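Local coordinates for protein neuraminidase (Influenza A virus, PDB 4GDJ) that belongs to the sialidase family that removes terminal sialic acids from glycoconjugates, an activity that is uncertain here because its putative active site has diverged, at residues Phe160-Asp165 against Leu225-Asp230; Gly213-Asn218 against Cys256-Glu261; Thr279-Thr284 against Val292-Pro297. All coordinates share one frame; numbering follows the deposited sequence.

Contact 1 lies in the core of the beta propeller, whereas contact 2 is a surface contact and contact 3 is partly buried. Contacts 1 and 2 share one blade, through neighbouring strands of its sheet (225-228 and the start of 213-218), each with a partner from outside that sheet. Contact 3 is formed within the next sheet along the chain, with nearest atoms about 9 Å from contact 2. Chemistry follows place here: contact 1 between blades is apolar and aromatic, in contact 2 a methionine methyl and a glutamine rest on an asparagine turn beside calcium, and contact 3 is a ladder of backbone bonds whose flank carries hydrated polar side chains.

Contact 1. Residues Phe160-Asp165 against Leu225-Asp230; sequences FVLVSD and LRFTKD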
loop_
_atom_site.group_PDB
_atom_site.type_symbol
_atom_site.label_atom_id
_atom_site.label_comp_id
_atom_site.label_asym_id
_atom_site.label_seq_id
_atom_site.Cartn_x
_atom_site.Cartn_y
_atom_site.Cartn_z
ATOM N N PHE A 160 -0.172 9.790 8.901
ATOM C CA PHE A 160 0.261 10.290 7.622
ATOM C C PHE A 160 -0.358 9.417 6.566
ATOM O O PHE A 160 -0.366 8.199 6.692
ATOM C CB PHE A 160 1.792 10.228 7.524
ATOM C CG PHE A 160 2.485 11.091 8.555
ATOM C CD1 PHE A 160 2.738 10.595 9.814
ATOM C CD2 PHE A 160 2.823 12.401 8.275
ATOM C CE1 PHE A 160 3.353 11.383 10.781
ATOM C CE2 PHE A 160 3.427 13.206 9.251
ATOM C CZ PHE A 160 3.684 12.690 10.497
ATOM N N VAL A 161 -0.866 10.037 5.516
ATOM C CA VAL A 161 -1.485 9.281 4.434
ATOM C C VAL A 161 -1.185 9.978 3.149
ATOM O O VAL A 161 -1.132 11.195 3.111
ATOM C CB VAL A 161 -3.028 9.212 4.611
ATOM C CG1 VAL A 161 -3.628 10.558 4.567
ATOM C CG2 VAL A 161 -3.656 8.343 3.574
ATOM N N LEU A 162 -0.988 9.200 2.094
ATOM C CA LEU A 162 -0.785 9.716 0.745
ATOM C C LEU A 162 -2.099 9.807 0.008
ATOM O O LEU A 162 -2.874 8.872 -0.012
ATOM C CB LEU A 162 0.109 8.774 -0.070
ATOM C CG LEU A 162 1.448 9.482 -0.213
ATOM C CD1 LEU A 162 2.206 8.992 1.014
ATOM C CD2 LEU A 162 2.155 9.283 -1.524
ATOM N N VAL A 163 -2.326 10.929 -0.635
ATOM C CA VAL A 163 -3.594 11.180 -1.329
ATOM C C VAL A 163 -3.250 11.586 -2.745
ATOM O O VAL A 163 -2.375 12.407 -2.938
ATOM C CB VAL A 163 -4.338 12.320 -0.631
ATOM C CG1 VAL A 163 -5.562 12.804 -1.459
ATOM C CG2 VAL A 163 -4.759 11.880 0.768
ATOM N N SER A 164 -3.918 11.011 -3.734
ATOM C CA SER A 164 -3.672 11.373 -5.115
ATOM C C SER A 164 -4.881 12.072 -5.749
ATOM O O SER A 164 -6.032 11.906 -5.306
ATOM C CB SER A 164 -3.285 10.109 -5.902
ATOM O OG SER A 164 -2.176 9.459 -5.257
ATOM N N ASP A 165 -4.615 12.849 -6.798
ATOM C CA ASP A 165 -5.650 13.690 -7.424
ATOM C C ASP A 165 -5.262 13.832 -8.886
ATOM O O ASP A 165 -4.142 13.468 -9.284
ATOM C CB ASP A 165 -5.708 15.000 -6.664
ATOM C CG ASP A 165 -6.889 15.921 -7.068
ATOM O OD1 ASP A 165 -7.661 15.650 -8.008
ATOM O OD2 ASP A 165 -7.014 16.978 -6.412
ATOM N N LEU A 225 9.258 6.154 -2.061
ATOM C CA LEU A 225 9.164 7.412 -1.318
ATOM C C LEU A 225 9.746 7.224 0.064
ATOM O O LEU A 225 9.469 6.218 0.747
ATOM C CB LEU A 225 7.684 7.827 -1.197
ATOM C CG LEU A 225 7.291 9.011 -0.286
ATOM C CD1 LEU A 225 7.903 10.333 -0.687
ATOM C CD2 LEU A 225 5.770 9.185 -0.186
ATOM N N ARG A 226 10.554 8.178 0.503
ATOM C CA ARG A 226 11.006 8.164 1.884
ATOM C C ARG A 226 10.607 9.518 2.485
ATOM O O ARG A 226 10.833 10.538 1.855
ATOM C CB ARG A 226 12.512 8.009 1.929
ATOM C CG ARG A 226 12.979 6.673 1.402
ATOM C CD ARG A 226 14.415 6.762 0.910
ATOM N NE ARG A 226 14.903 5.474 0.424
ATOM C CZ ARG A 226 16.035 5.323 -0.262
ATOM N NH1 ARG A 226 16.765 6.379 -0.565
ATOM N NH2 ARG A 226 16.431 4.128 -0.670
ATOM N N PHE A 227 10.023 9.552 3.678
ATOM C CA PHE A 227 9.732 10.862 4.252
ATOM C C PHE A 227 9.745 10.845 5.752
ATOM O O PHE A 227 9.742 9.787 6.367
ATOM C CB PHE A 227 8.411 11.463 3.687
ATOM C CG PHE A 227 7.132 10.796 4.174
ATOM C CD1 PHE A 227 6.558 9.731 3.475
ATOM C CD2 PHE A 227 6.457 11.292 5.287
ATOM C CE1 PHE A 227 5.335 9.150 3.892
ATOM C CE2 PHE A 227 5.213 10.690 5.727
ATOM C CZ PHE A 227 4.670 9.640 5.014
ATOM N N THR A 228 9.777 12.035 6.333
ATOM C CA THR A 228 9.858 12.183 7.761
ATOM C C THR A 228 8.612 12.867 8.331
ATOM O O THR A 228 7.797 13.421 7.605
ATOM C CB THR A 228 11.045 13.055 8.139
ATOM O OG1 THR A 228 10.740 14.400 7.793
ATOM C CG2 THR A 228 12.312 12.602 7.402
ATOM N N LYS A 229 8.505 12.842 9.647
ATOM C CA LYS A 229 7.427 13.498 10.379
ATOM C C LYS A 229 7.377 15.018 10.157
ATOM O O LYS A 229 6.400 15.652 10.488
ATOM C CB LYS A 229 7.584 13.187 11.864
ATOM C CG LYS A 229 8.479 14.179 12.591
ATOM C CD LYS A 229 8.284 14.093 14.095
ATOM C CE LYS A 229 9.295 14.968 14.868
ATOM N NZ LYS A 229 9.935 16.043 14.027
ATOM N N ASP A 230 8.418 15.596 9.574
ATOM C CA ASP A 230 8.423 17.021 9.256
ATOM C C ASP A 230 8.054 17.233 7.784
ATOM O O ASP A 230 8.053 18.356 7.272
ATOM C CB ASP A 230 9.816 17.585 9.551
ATOM C CG ASP A 230 10.201 17.453 11.033
ATOM O OD1 ASP A 230 9.320 17.655 11.912
ATOM O OD2 ASP A 230 11.377 17.138 11.329
#
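Strands 160-165 and 225-228, which meet through F160, L162, L225 and F227, run past each other with their axes 10.6 Å apart and their N-to-C directions at 138°, a spacing that belongs to two stacked sheets and not to neighbours within one. Apolar side chains fill the interval. F160 and F227 make an offset edge-to-face pair: the edge of F227 is turned toward the face of F160, the ring planes are inclined at 62°, and the centroids are 5.9 Å apart. F160 CB also comes in near the plane of the F227 ring, at its edge, 3.9 Å from F227 CZ. With its CG held between the backbone N and the carbonyl carbon (chi1 72°), F227 carries its ring toward the facing strand. The two leucines reach toward each other tip to tip, L162 CD1 lying 3.8 Å from L225 CD2. That same L162 methyl approaches F227 CE1 at 4.3 Å, joining the leucine and phenylalanine pairs into one layer. At the outer margin F160 CZ packs 3.8 Å from K229 CA, while the lysine's ammonium leads away to a salt bridge with D230. The layer is the seam between successive propeller blades, made of residues 153-189 and 200-236: F227 also touches I176 of strand 173-180 and I209 and C211 of strand 208-214, while L225 packs on Y233 and I235 of strand 233-236.

Contact 2. Residues Gly213-Asn218 against Cys256-Glu261; sequences GTNLWN and CKMAQE. With CA (calcium ion), chain K.
OD1 of N215, a residue whose amide also meets M258, is gripped by two backbone amides of its own loop. W217 N donates to N215 OD1 at 2.8 Å, nearly along the C=O axis, closing an Asx turn; N218 N reaches the same N215 OD1 at 3.0 Å from 45° above the carbonyl plane, which makes the Asx motif. N215 ND2 then gives a hydrogen bond of 2.9 Å to N218 OD1, so both ends of the N215 amide are engaged and its rotation is fixed. Against this knot M258 brings its terminal methyl, turned in by a bend at chi3 (68°): M258 CE lies 3.5 Å from N218 OD1 and 3.8 Å from N215 ND2. Q260 runs alongside N218, with Q260 NE2 3.2 Å from N218 O. The main chain of N215 does separate work, its O binding calcium at 2.3 Å, with a water and D219, D245, G263 and G265 as the other ligands. The ordered turn probably helps hold that carbonyl in place. Residues 213-218 run from the end of strand 208-214 into the loop that follows; residues 256-261 belong to the long connection from strand 233-236 to strand 277-281, tied back through A259 N to D219 OD1.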
loop_
_atom_site.group_PDB
_atom_site.type_symbol
_atom_site.label_atom_id
_atom_site.label_comp_id
_atom_site.label_asym_id
_atom_site.label_seq_id
_atom_site.Cartn_x
_atom_site.Cartn_y
_atom_site.Cartn_z
ATOM N N GLY A 213 5.238 2.858 -4.406
ATOM C CA GLY A 213 4.223 3.337 -5.336
ATOM C C GLY A 213 4.032 2.409 -6.517
ATOM O O GLY A 213 4.808 1.486 -6.756
ATOM N N THR A 214 2.953 2.626 -7.237
ATOM C CA THR A 214 2.715 1.936 -8.493
ATOM C C THR A 214 2.590 3.012 -9.569
ATOM O O THR A 214 1.782 3.957 -9.439
ATOM C CB THR A 214 1.431 1.107 -8.437
ATOM O OG1 THR A 214 1.534 0.129 -7.395
ATOM C CG2 THR A 214 1.120 0.433 -9.784
ATOM N N ASN A 215 3.404 2.898 -10.614
ATOM C CA ASN A 215 3.364 3.858 -11.687
ATOM C C ASN A 215 2.490 3.307 -12.812
ATOM O O ASN A 215 2.857 2.353 -13.466
ATOM C CB ASN A 215 4.788 4.216 -12.123
ATOM C CG ASN A 215 4.830 5.334 -13.195
ATOM O OD1 ASN A 215 3.921 5.449 -13.985
ATOM N ND2 ASN A 215 5.903 6.124 -13.221
ATOM N N LEU A 216 1.301 3.886 -12.988
ATOM C CA LEU A 216 0.340 3.420 -13.978
ATOM C C LEU A 216 0.538 4.070 -15.337
ATOM O O LEU A 216 -0.171 3.763 -16.305
ATOM C CB LEU A 216 -1.095 3.711 -13.522
ATOM C CG LEU A 216 -1.574 3.087 -12.209
ATOM C CD1 LEU A 216 -2.988 3.556 -11.941
ATOM C CD2 LEU A 216 -1.537 1.564 -12.238
ATOM N N TRP A 217 1.519 4.944 -15.430
ATOM C CA TRP A 217 1.735 5.703 -16.660
ATOM C C TRP A 217 2.879 5.150 -17.507
ATOM O O TRP A 217 2.664 4.701 -18.631
ATOM C CB TRP A 217 2.021 7.153 -16.274
ATOM C CG TRP A 217 2.506 8.076 -17.374
ATOM C CD1 TRP A 217 2.332 7.932 -18.725
ATOM C CD2 TRP A 217 3.224 9.312 -17.192
ATOM N NE1 TRP A 217 2.912 8.994 -19.393
ATOM C CE2 TRP A 217 3.466 9.850 -18.478
ATOM C CE3 TRP A 217 3.684 10.009 -16.069
ATOM C CZ2 TRP A 217 4.149 11.041 -18.668
ATOM C CZ3 TRP A 217 4.355 11.201 -16.250
ATOM C CH2 TRP A 217 4.580 11.711 -17.543
ATOM N N ASN A 218 4.099 5.203 -16.970
ATOM C CA ASN A 218 5.279 4.959 -17.781
ATOM C C ASN A 218 6.432 4.243 -17.076
ATOM O O ASN A 218 7.585 4.535 -17.343
ATOM C CB ASN A 218 5.813 6.296 -18.287
ATOM C CG ASN A 218 6.173 7.237 -17.153
ATOM O OD1 ASN A 218 5.989 6.919 -15.972
ATOM N ND2 ASN A 218 6.707 8.397 -17.502
ATOM N N CYS A 256 19.718 3.036 -12.835
ATOM C CA CYS A 256 18.645 3.679 -12.070
ATOM C C CYS A 256 17.618 4.418 -12.964
ATOM O O CYS A 256 16.777 5.185 -12.537
ATOM C CB CYS A 256 18.990 4.228 -10.629
ATOM S SG CYS A 256 20.545 4.522 -9.724
ATOM N N LYS A 257 17.587 3.976 -14.217
ATOM C CA LYS A 257 16.606 4.392 -15.208
ATOM C C LYS A 257 15.242 3.692 -15.070
ATOM O O LYS A 257 15.139 2.587 -14.542
ATOM C CB LYS A 257 17.144 4.097 -16.625
ATOM C CG LYS A 257 18.238 5.051 -17.079
ATOM C CD LYS A 257 18.838 4.636 -18.432
ATOM C CE LYS A 257 17.986 5.116 -19.637
ATOM N NZ LYS A 257 17.744 6.609 -19.717
ATOM N N MET A 258 14.194 4.346 -15.547
ATOM C CA MET A 258 12.859 3.800 -15.439
ATOM C C MET A 258 12.755 2.654 -16.423
ATOM O O MET A 258 13.400 2.672 -17.454
ATOM C CB MET A 258 11.836 4.895 -15.752
ATOM C CG MET A 258 11.939 6.086 -14.789
ATOM S SD MET A 258 10.854 7.464 -15.267
ATOM C CE MET A 258 9.285 6.705 -14.953
ATOM N N ALA A 259 11.945 1.655 -16.108
ATOM C CA ALA A 259 11.706 0.570 -17.048
ATOM C C ALA A 259 10.445 0.862 -17.836
ATOM O O ALA A 259 9.330 0.558 -17.371
ATOM C CB ALA A 259 11.584 -0.732 -16.313
ATOM N N GLN A 260 10.614 1.450 -19.022
ATOM C CA GLN A 260 9.484 2.025 -19.752
ATOM C C GLN A 260 8.676 0.985 -20.490
ATOM O O GLN A 260 7.502 1.194 -20.801
ATOM C CB GLN A 260 9.960 3.110 -20.721
ATOM C CG GLN A 260 10.697 4.248 -20.012
ATOM C CD GLN A 260 10.026 5.598 -20.193
ATOM O OE1 GLN A 260 9.798 6.042 -21.321
ATOM N NE2 GLN A 260 9.693 6.255 -19.076
ATOM N N GLU A 261 9.290 -0.157 -20.752
ATOM C CA GLU A 261 8.612 -1.187 -21.489
ATOM C C GLU A 261 7.445 -1.769 -20.678
ATOM O O GLU A 261 7.621 -2.266 -19.562
ATOM C CB GLU A 261 9.591 -2.298 -21.882
ATOM C CG GLU A 261 8.930 -3.364 -22.713
ATOM C CD GLU A 261 9.881 -4.505 -23.089
ATOM O OE1 GLU A 261 11.056 -4.519 -22.619
ATOM O OE2 GLU A 261 9.430 -5.390 -23.854
HETATM CA CA CA K . 3.337 0.375 -14.476
HETATM O O HOH W 1 3.804 -1.560 -15.782
#

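Contact 3. Residues Thr279-Thr284 against Val292-Pro297; sequences TSKTKT and VLEQIP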
loop_
_atom_site.group_PDB
_atom_site.type_symbol
_atom_site.label_atom_id
_atom_site.label_comp_id
_atom_site.label_asym_id
_atom_site.label_seq_id
_atom_site.Cartn_x
_atom_site.Cartn_y
_atom_site.Cartn_z
ATOM N N THR A 279 12.417 -7.310 -2.682
ATOM C CA THR A 279 11.483 -7.024 -3.744
ATOM C C THR A 279 10.509 -8.158 -3.842
ATOM O O THR A 279 10.706 -9.209 -3.236
ATOM C CB THR A 279 12.148 -6.844 -5.118
ATOM O OG1 THR A 279 12.925 -7.994 -5.419
ATOM C CG2 THR A 279 13.041 -5.648 -5.124
ATOM N N SER A 280 9.429 -7.924 -4.593
ATOM C CA SER A 280 8.368 -8.886 -4.707
ATOM C C SER A 280 7.638 -8.686 -6.022
ATOM O O SER A 280 7.422 -7.544 -6.461
ATOM C CB SER A 280 7.431 -8.758 -3.502
ATOM O OG SER A 280 6.791 -7.484 -3.492
ATOM N N LYS A 281 7.281 -9.780 -6.671
ATOM C CA LYS A 281 6.642 -9.723 -7.979
ATOM C C LYS A 281 6.038 -11.072 -8.322
ATOM O O LYS A 281 6.266 -12.081 -7.633
ATOM C CB LYS A 281 7.669 -9.379 -9.042
ATOM C CG LYS A 281 8.778 -10.401 -9.070
ATOM C CD LYS A 281 9.841 -10.002 -10.039
ATOM C CE LYS A 281 10.885 -11.145 -10.157
ATOM N NZ LYS A 281 11.902 -10.789 -11.185
ATOM N N THR A 282 5.251 -11.091 -9.385
ATOM C CA THR A 282 4.768 -12.331 -9.924
ATOM C C THR A 282 5.983 -13.154 -10.400
ATOM O O THR A 282 7.058 -12.625 -10.650
ATOM C CB THR A 282 3.854 -12.091 -11.109
ATOM O OG1 THR A 282 4.580 -11.366 -12.103
ATOM C CG2 THR A 282 2.581 -11.270 -10.689
ATOM N N LYS A 283 5.800 -14.452 -10.562
ATOM C CA LYS A 283 6.928 -15.303 -10.997
ATOM C C LYS A 283 7.438 -14.864 -12.365
ATOM O O LYS A 283 8.619 -14.692 -12.540
ATOM C CB LYS A 283 6.498 -16.762 -11.007
ATOM C CG LYS A 283 7.619 -17.704 -11.354
ATOM C CD LYS A 283 7.179 -19.131 -11.177
ATOM C CE LYS A 283 8.277 -20.108 -11.623
ATOM N NZ LYS A 283 7.805 -21.521 -11.499
ATOM N N THR A 284 6.542 -14.619 -13.324
ATOM C CA THR A 284 6.985 -14.120 -14.621
ATOM C C THR A 284 6.182 -12.893 -15.085
ATOM O O THR A 284 5.147 -12.557 -14.505
ATOM C CB THR A 284 6.820 -15.206 -15.702
ATOM O OG1 THR A 284 5.458 -15.245 -16.138
ATOM C CG2 THR A 284 7.216 -16.584 -15.164
ATOM N N VAL A 292 7.172 -14.069 -5.951
ATOM C CA VAL A 292 8.577 -14.245 -5.665
ATOM C C VAL A 292 9.070 -13.103 -4.821
ATOM O O VAL A 292 8.775 -11.943 -5.101
ATOM C CB VAL A 292 9.377 -14.320 -6.990
ATOM C CG1 VAL A 292 10.878 -14.258 -6.736
ATOM C CG2 VAL A 292 9.011 -15.591 -7.744
ATOM N N LEU A 293 9.787 -13.446 -3.756
ATOM C CA LEU A 293 10.481 -12.493 -2.895
ATOM C C LEU A 293 11.983 -12.644 -3.072
ATOM O O LEU A 293 12.516 -13.764 -2.990
ATOM C CB LEU A 293 10.167 -12.769 -1.439
ATOM C CG LEU A 293 8.702 -12.837 -1.055
ATOM C CD1 LEU A 293 8.575 -13.208 0.399
ATOM C CD2 LEU A 293 8.058 -11.494 -1.286
ATOM N N GLU A 294 12.669 -11.529 -3.294
ATOM C CA GLU A 294 14.115 -11.531 -3.481
ATOM C C GLU A 294 14.774 -10.557 -2.551
ATOM O O GLU A 294 14.364 -9.390 -2.481
ATOM C CB GLU A 294 14.481 -11.179 -4.932
ATOM C CG GLU A 294 14.048 -12.218 -5.931
ATOM C CD GLU A 294 14.442 -11.879 -7.345
ATOM O OE1 GLU A 294 14.218 -10.731 -7.790
ATOM O OE2 GLU A 294 14.989 -12.771 -8.015
ATOM N N GLN A 295 15.793 -11.040 -1.836
ATOM C CA GLN A 295 16.578 -10.220 -0.923
ATOM C C GLN A 295 17.810 -9.635 -1.633
ATOM O O GLN A 295 18.503 -10.344 -2.393
ATOM C CB GLN A 295 17.001 -11.060 0.273
ATOM C CG GLN A 295 17.690 -10.275 1.368
ATOM C CD GLN A 295 18.205 -11.187 2.506
ATOM O OE1 GLN A 295 17.798 -11.055 3.657
ATOM N NE2 GLN A 295 19.080 -12.125 2.161
ATOM N N ILE A 296 18.048 -8.336 -1.419
ATOM C CA ILE A 296 19.145 -7.608 -2.030
ATOM C C ILE A 296 19.955 -6.939 -0.918
ATOM O O ILE A 296 19.577 -5.883 -0.432
ATOM C CB ILE A 296 18.630 -6.539 -3.006
ATOM C CG1 ILE A 296 17.894 -7.176 -4.180
ATOM C CG2 ILE A 296 19.778 -5.727 -3.547
ATOM C CD1 ILE A 296 17.016 -6.185 -4.922
ATOM N N PRO A 297 21.064 -7.566 -0.483
ATOM C CA PRO A 297 21.773 -7.024 0.689
ATOM C C PRO A 297 22.233 -5.570 0.553
ATOM O O PRO A 297 22.215 -4.839 1.547
ATOM C CB PRO A 297 22.976 -7.974 0.856
ATOM C CG PRO A 297 22.491 -9.282 0.301
ATOM C CD PRO A 297 21.636 -8.854 -0.917
HETATM O O HOH W 2 11.339 -10.151 -6.415
HETATM O O HOH W 3 15.026 -8.405 -7.404
#
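T279 and E294 cross obliquely on one face of an antiparallel beta hairpin, strands 277-281 and 289-296, within one blade of the propeller. They form a hydrogen-bonded pair, with T279 N giving to E294 O at 2.9 Å and E294 N returning the bond to T279 O. K281 and V292 make the next such pair, joined by a nearly straight bond of 2.8 Å from V292 N to K281 O. The threonine hydroxyl stands between its backbone N and carbonyl carbon (chi1 55°), which sets T279 OG1 3.6 Å from E294 CB and lets T279 CG2 rest 4.0 Å from I296 CD1. K281, its chain straight past CG, slants over the same face and brings NZ near the glutamate; K281 NZ and E294 OE1 remain 4.1 Å apart, beyond a salt bridge, so any attraction is probably a modest one. Two waters each bridge T279 OG1 and E294 OE1, donating to the carboxylate, and probably help to steady it. Further along, V292 CG2 packs against the backbone of K283, whose ammonium goes on to a salt bridge with E311. The opposite face carries S280 and L293, a non-hydrogen-bonded pair in which S280 CB meets L293 CD2 at 3.6 Å, while the serine hydroxyl is bonded to F270 O. V292 O takes a hydrogen bond from K281 N and, besides, a CA-H...O contact from S280 CA at 3.1 Å.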